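Local coordinates for protein thiol-disulfide oxidoreductase (Bacteroides thetaiotaomicron, PDB 3FW2) that probably acts as an oxidoreductase on thiols and disulfides through this C-terminal, thioredoxin-like domain of the TlpA-like family, at residues A[58-61]-A[62-66]; A[85-88]-A[89-92]; A[143-146]-A[147-150]. All blocks are in the same frame, centred on the assembly; numbering follows the deposited sequence.

Overall arrangement
All three contacts are local ones, each near the C-terminal end of a helix in the thioredoxin-like domain. Contact 1 lies between the other two. Its centre is about 17 Å from that of contact 2 and about 14 Å from that of contact 3. R58 of contact 1 reaches contact 2, where NE meets D91 O at 2.8 Å, a probable hydrogen bond. Y64 of contact 1 packs on contact 3, with CE1 3.5 Å from V147 CG2. Contacts 2 and 3 do not touch; their nearest atoms are about 16 Å apart. A bound acetate, probably from the crystallisation liquor, lies about 6 Å from the side chain of I60.

Contact 1 of 3, residues A[58-61]-A[62-66]; sequences REIY and KKYKK
The aliphatic chain of K65 lies across the ring of Y61, one helical turn earlier. K65 CB sits over one face of the ring, 4.0 Å from the Y61 ring centroid and 21° off the ring normal, a CH-pi contact. It is displaced toward the rim, nearest CE1. The chain then passes over to the far rim. There K65 NZ comes 3.4 Å from Y61 CE2, and K65 CE is also close to that carbon. Two torsions set this course. K65 CG stands between its own backbone N and carbonyl carbon (chi1 53°), and the chain bends again at chi3 (79°). The lysine thus folds back on the tyrosine.

I60 and Y64 form a second pair. Their side chains cross obliquely, and I60 CG2 touches Y64 CD2 at 3.9 Å. I60 O lies at the edge of the Y64 ring, near its plane, 3.2 Å from Y64 CD2. The same oxygen accepts the hydrogen bond from Y64 N at 2.8 Å. Y64 N also makes a weak bond to Y61 O. Earlier in the turn, K62 N binds R58 O and K63 N binds E59 O, both in the i to i+4 pattern of an alpha-helix.

Helix 48-64 connects the parallel strands 35-41 and 70-76 in a beta-alpha-beta unit of the thioredoxin-like fold. I60 and Y61 pack on M72 of strand 70-76, and Y64 on I70 of the same strand. I60 also meets L139 of helix 136-149, while Y64 rests against I143, E144 and V147 of that helix.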
# COMPACT_ATOMS: atom_id res chain seq x y z
N ARG A 58 11.24 17.52 -2.98
CA ARG A 58 11.11 18.99 -2.87
C ARG A 58 12.38 19.68 -3.34
O ARG A 58 12.31 20.76 -3.92
CB ARG A 58 10.83 19.44 -1.43
CG ARG A 58 9.43 19.17 -0.94
CD ARG A 58 9.15 19.81 0.43
NE ARG A 58 8.11 19.05 1.11
CZ ARG A 58 8.28 18.08 2.01
NH1 ARG A 58 9.50 17.75 2.47
NH2 ARG A 58 7.20 17.45 2.49
N GLU A 59 13.55 19.05 -3.08
CA GLU A 59 14.82 19.64 -3.54
C GLU A 59 14.98 19.59 -5.03
O GLU A 59 15.45 20.55 -5.64
CB GLU A 59 16.03 18.97 -2.90
CG GLU A 59 16.21 19.39 -1.49
CD GLU A 59 16.98 20.71 -1.39
OE1 GLU A 59 16.36 21.81 -1.42
OE2 GLU A 59 18.22 20.64 -1.25
N ILE A 60 14.58 18.48 -5.66
CA ILE A 60 14.58 18.38 -7.11
C ILE A 60 13.66 19.41 -7.75
O ILE A 60 14.03 20.07 -8.69
CB ILE A 60 14.28 16.91 -7.54
CG1 ILE A 60 15.47 16.03 -7.08
CG2 ILE A 60 14.00 16.81 -9.03
CD1 ILE A 60 15.18 14.58 -6.76
N TYR A 61 12.46 19.56 -7.21
CA TYR A 61 11.47 20.48 -7.79
C TYR A 61 12.02 21.90 -7.65
O TYR A 61 11.90 22.71 -8.59
CB TYR A 61 10.14 20.33 -7.04
CG TYR A 61 9.09 21.35 -7.45
CD1 TYR A 61 8.50 21.27 -8.69
CD2 TYR A 61 8.70 22.36 -6.60
CE1 TYR A 61 7.52 22.19 -9.09
CE2 TYR A 61 7.72 23.30 -7.00
CZ TYR A 61 7.15 23.18 -8.26
OH TYR A 61 6.19 24.08 -8.72
N LYS A 62 12.61 22.20 -6.50
CA LYS A 62 13.10 23.57 -6.28
C LYS A 62 14.15 23.90 -7.33
O LYS A 62 14.17 25.03 -7.85
CB LYS A 62 13.63 23.75 -4.86
CG LYS A 62 14.10 25.15 -4.55
CD LYS A 62 13.99 25.48 -3.05
CE LYS A 62 15.11 26.41 -2.60
NZ LYS A 62 15.01 26.85 -1.16
N LYS A 63 15.00 22.94 -7.67
CA LYS A 63 16.08 23.14 -8.62
C LYS A 63 15.61 23.10 -10.07
O LYS A 63 16.15 23.82 -10.92
CB LYS A 63 17.16 22.08 -8.39
CG LYS A 63 18.40 22.25 -9.24
CD LYS A 63 19.57 21.41 -8.74
CE LYS A 63 20.85 21.89 -9.45
NZ LYS A 63 21.91 20.84 -9.46
N TYR A 64 14.59 22.29 -10.38
CA TYR A 64 14.24 22.01 -11.77
C TYR A 64 12.85 22.40 -12.21
O TYR A 64 12.37 21.92 -13.25
CB TYR A 64 14.46 20.53 -12.10
CG TYR A 64 15.88 20.07 -11.96
CD1 TYR A 64 16.83 20.39 -12.92
CD2 TYR A 64 16.30 19.33 -10.86
CE1 TYR A 64 18.15 19.97 -12.79
CE2 TYR A 64 17.63 18.91 -10.72
CZ TYR A 64 18.54 19.22 -11.70
OH TYR A 64 19.86 18.80 -11.62
N LYS A 65 12.18 23.27 -11.44
CA LYS A 65 10.79 23.58 -11.72
C LYS A 65 10.56 24.33 -13.04
O LYS A 65 9.45 24.30 -13.58
CB LYS A 65 10.15 24.36 -10.57
CG LYS A 65 10.88 25.61 -10.12
CD LYS A 65 10.01 26.41 -9.14
CE LYS A 65 10.06 25.81 -7.74
NZ LYS A 65 9.07 26.46 -6.80
N LYS A 66 11.57 24.98 -13.56
CA LYS A 66 11.39 25.73 -14.78
C LYS A 66 12.40 25.23 -15.79
O LYS A 66 13.18 26.00 -16.31
CB LYS A 66 11.52 27.23 -14.44
CG LYS A 66 11.22 28.16 -15.57
CD LYS A 66 10.53 29.48 -15.08
CE LYS A 66 11.43 30.32 -14.19
NZ LYS A 66 10.78 31.65 -13.79

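Contact 2 of 3, residues A[85-88]-A[89-92]; sequences KDAI and KRDT
A87 O accepts the shortest hydrogen bond here, from D91 N at 2.8 Å. The N-H points at the oxygen with an angle of 158°. D91 CB packs 3.1 Å from A87 O. D91 CG is anti to its own carbonyl carbon, which sets the carboxylate beside A87, off the flank of the helix. D91 OD2 then comes 4.1 Å from A87 CB.

R90 does fold back along the helix. Its CG is anti to its own backbone N, and a bend at chi3 (67°) brings the guanidinium against the preceding turn. One face of the group covers A87 CA and D86 O. A87 CA sits toward the rim of that face, and NH2 of R90 lies 3.7 Å from it. R90 NH1 is 3.6 Å from D86 CB. The carboxylate of D86 is farther off: D86 OD2 and R90 NH1 are 4.9 Å apart. Any attraction between them is therefore probably weak. D86 OD1 instead takes a hydrogen bond from Q82 NE2.

Helix 81-90 joins strands 70-76 and 96-98 in a beta-alpha-beta unit of the thioredoxin-like fold. It ends in a Schellman motif. T92 has left helical geometry with a positive phi, and T92 N bonds back into the last turn, to K89 O at 3.2 Å.

Before the helix closes, R90 N bonds D86 O and K89 N bonds K85 O. Like the bond from D91 N, both follow the i to i+4 pattern. This end of the helix faces helix 48-64. A87 packs on S43 and K85 on A19, both in loops.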
# COMPACT_ATOMS: atom_id res chain seq x y z
N LYS A 85 -5.91 16.05 -0.78
CA LYS A 85 -5.67 17.47 -0.92
C LYS A 85 -5.04 18.09 0.32
O LYS A 85 -4.20 19.02 0.22
CB LYS A 85 -6.99 18.22 -1.22
CG LYS A 85 -7.54 17.91 -2.61
CD LYS A 85 -8.86 18.67 -2.87
CE LYS A 85 -9.28 18.51 -4.34
NZ LYS A 85 -10.41 19.44 -4.71
N ASP A 86 -5.46 17.64 1.49
CA ASP A 86 -4.89 18.20 2.73
C ASP A 86 -3.38 17.94 2.78
O ASP A 86 -2.62 18.81 3.22
CB ASP A 86 -5.54 17.59 3.95
CG ASP A 86 -6.97 18.08 4.18
OD1 ASP A 86 -7.45 19.07 3.56
OD2 ASP A 86 -7.63 17.46 5.03
N ALA A 87 -2.98 16.71 2.42
CA ALA A 87 -1.54 16.34 2.39
C ALA A 87 -0.76 17.16 1.39
O ALA A 87 0.39 17.61 1.66
CB ALA A 87 -1.40 14.80 2.14
N ILE A 88 -1.33 17.37 0.22
CA ILE A 88 -0.64 18.19 -0.82
C ILE A 88 -0.27 19.56 -0.21
O ILE A 88 0.84 20.07 -0.39
CB ILE A 88 -1.52 18.33 -2.06
CG1 ILE A 88 -1.63 16.99 -2.79
CG2 ILE A 88 -0.96 19.36 -3.02
CD1 ILE A 88 -2.67 17.02 -3.86
N LYS A 89 -1.23 20.14 0.50
CA LYS A 89 -1.02 21.43 1.10
C LYS A 89 0.01 21.40 2.23
O LYS A 89 1.00 22.16 2.21
CB LYS A 89 -2.37 21.97 1.60
CG LYS A 89 -2.30 23.38 2.19
CD LYS A 89 -3.73 23.84 2.54
CE LYS A 89 -3.77 25.33 2.89
NZ LYS A 89 -3.15 25.53 4.19
N ARG A 90 -0.19 20.54 3.21
CA ARG A 90 0.69 20.41 4.38
C ARG A 90 2.13 20.04 4.03
O ARG A 90 3.11 20.57 4.61
CB ARG A 90 0.09 19.28 5.22
CG ARG A 90 0.56 19.12 6.57
CD ARG A 90 -0.51 18.35 7.34
NE ARG A 90 -0.62 16.98 6.84
CZ ARG A 90 -1.72 16.41 6.34
NH1 ARG A 90 -2.89 17.03 6.33
NH2 ARG A 90 -1.65 15.18 5.91
N ASP A 91 2.24 19.09 3.10
CA ASP A 91 3.55 18.58 2.67
C ASP A 91 4.21 19.40 1.53
O ASP A 91 5.27 19.00 1.01
CB ASP A 91 3.41 17.10 2.25
CG ASP A 91 2.99 16.17 3.41
OD1 ASP A 91 3.02 16.54 4.59
OD2 ASP A 91 2.59 15.01 3.12
N THR A 92 3.56 20.49 1.11
CA THR A 92 4.03 21.35 0.01
C THR A 92 4.46 20.54 -1.24
O THR A 92 5.57 20.71 -1.79
CB THR A 92 5.13 22.34 0.50
OG1 THR A 92 6.33 21.65 0.85
CG2 THR A 92 4.65 23.16 1.71

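Contact 3 of 3, residues A[143-146]-A[147-150]; sequences IENI and VEEA
V147 holds CG1 anti to its backbone N (chi1 172°), leaving CG2 beside that N, where it points back over the preceding turn. There V147 CG2 meets I143 CG2 at 4.3 Å and lies 3.4 Å from I143 O. This is the last part of helix 136-149, the C-terminal helix of the thioredoxin-like domain. V147 and I143 both pack on I70 of strand 70-76, while I143 and I146 meet L122 of strand 119-123.

E148 has two conformers. In one of them it lies side by side with N145, pointing the same way. N145 OD1 is then 4.2 Å from E148 OE2, which is proximity between two acceptors and no more. E149 CG lies 3.2 Å from N145 O, which also accepts the hydrogen bond from E149 N. Before it, V147 N binds I143 O almost straight (174°), and E148 N binds E144 O.

A150 N makes weak bonds to I146 O and V147 O. A water bridges the last turn and the terminal carboxylate. It donates to I146 O at 2.6 Å and to A150 O at 2.7 Å.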
# COMPACT_ATOMS: atom_id res chain seq x y z
N ILE A 143 19.09 12.82 -12.80
CA ILE A 143 18.39 14.04 -13.25
C ILE A 143 19.39 15.04 -13.81
O ILE A 143 19.20 15.58 -14.93
CB ILE A 143 17.54 14.71 -12.16
CG1 ILE A 143 16.51 13.73 -11.57
CG2 ILE A 143 16.88 16.01 -12.70
CD1 ILE A 143 15.65 12.99 -12.55
N GLU A 144 20.48 15.26 -13.10
CA GLU A 144 21.55 16.09 -13.68
C GLU A 144 21.96 15.63 -15.07
O GLU A 144 22.14 16.48 -15.97
CB GLU A 144 22.78 16.13 -12.78
CG GLU A 144 22.56 16.88 -11.53
CD GLU A 144 23.72 16.74 -10.53
OE1 GLU A 144 24.74 16.07 -10.86
OE2 GLU A 144 23.58 17.27 -9.39
N ASN A 145 22.15 14.32 -15.26
CA ASN A 145 22.52 13.79 -16.59
C ASN A 145 21.50 14.05 -17.70
O ASN A 145 21.86 14.42 -18.83
CB ASN A 145 22.83 12.30 -16.55
CG ASN A 145 24.12 11.98 -15.80
OD1 ASN A 145 24.94 12.87 -15.50
ND2 ASN A 145 24.31 10.69 -15.50
N ILE A 146 20.23 13.88 -17.36
CA ILE A 146 19.14 14.16 -18.28
C ILE A 146 19.16 15.61 -18.70
O ILE A 146 19.04 15.90 -19.89
CB ILE A 146 17.79 13.81 -17.65
CG1 ILE A 146 17.63 12.30 -17.61
CG2 ILE A 146 16.62 14.42 -18.46
CD1 ILE A 146 16.49 11.85 -16.69
N VAL A 147 19.29 16.51 -17.73
CA VAL A 147 19.37 17.95 -18.00
C VAL A 147 20.59 18.29 -18.87
O VAL A 147 20.49 19.07 -19.81
CB VAL A 147 19.37 18.75 -16.67
CG1 VAL A 147 19.64 20.21 -16.92
CG2 VAL A 147 18.00 18.57 -15.98
N GLU A 148 21.72 17.67 -18.60
CA GLU A 148 22.94 17.88 -19.40
C GLU A 148 22.78 17.35 -20.82
O GLU A 148 23.30 17.95 -21.78
CB GLU A 148 24.12 17.20 -18.72
CG GLU A 148 25.44 17.14 -19.53
CD GLU A 148 26.48 16.31 -18.80
OE1 GLU A 148 27.40 15.75 -19.44
OE2 GLU A 148 26.37 16.20 -17.57
N GLU A 149 22.06 16.24 -20.99
CA GLU A 149 21.83 15.67 -22.32
C GLU A 149 20.98 16.57 -23.20
O GLU A 149 21.01 16.44 -24.44
CB GLU A 149 21.16 14.32 -22.24
CG GLU A 149 22.06 13.20 -21.76
CD GLU A 149 21.28 11.95 -21.33
OE1 GLU A 149 20.03 11.92 -21.44
OE2 GLU A 149 21.94 10.97 -20.91
N ALA A 150 20.18 17.43 -22.57
CA ALA A 150 19.37 18.43 -23.28
C ALA A 150 18.54 17.77 -24.34
O ALA A 150 17.93 16.71 -24.12
CB ALA A 150 20.26 19.53 -23.90
OXT ALA A 150 18.49 18.33 -25.47
O HOH W 1 17.51 15.34 -21.86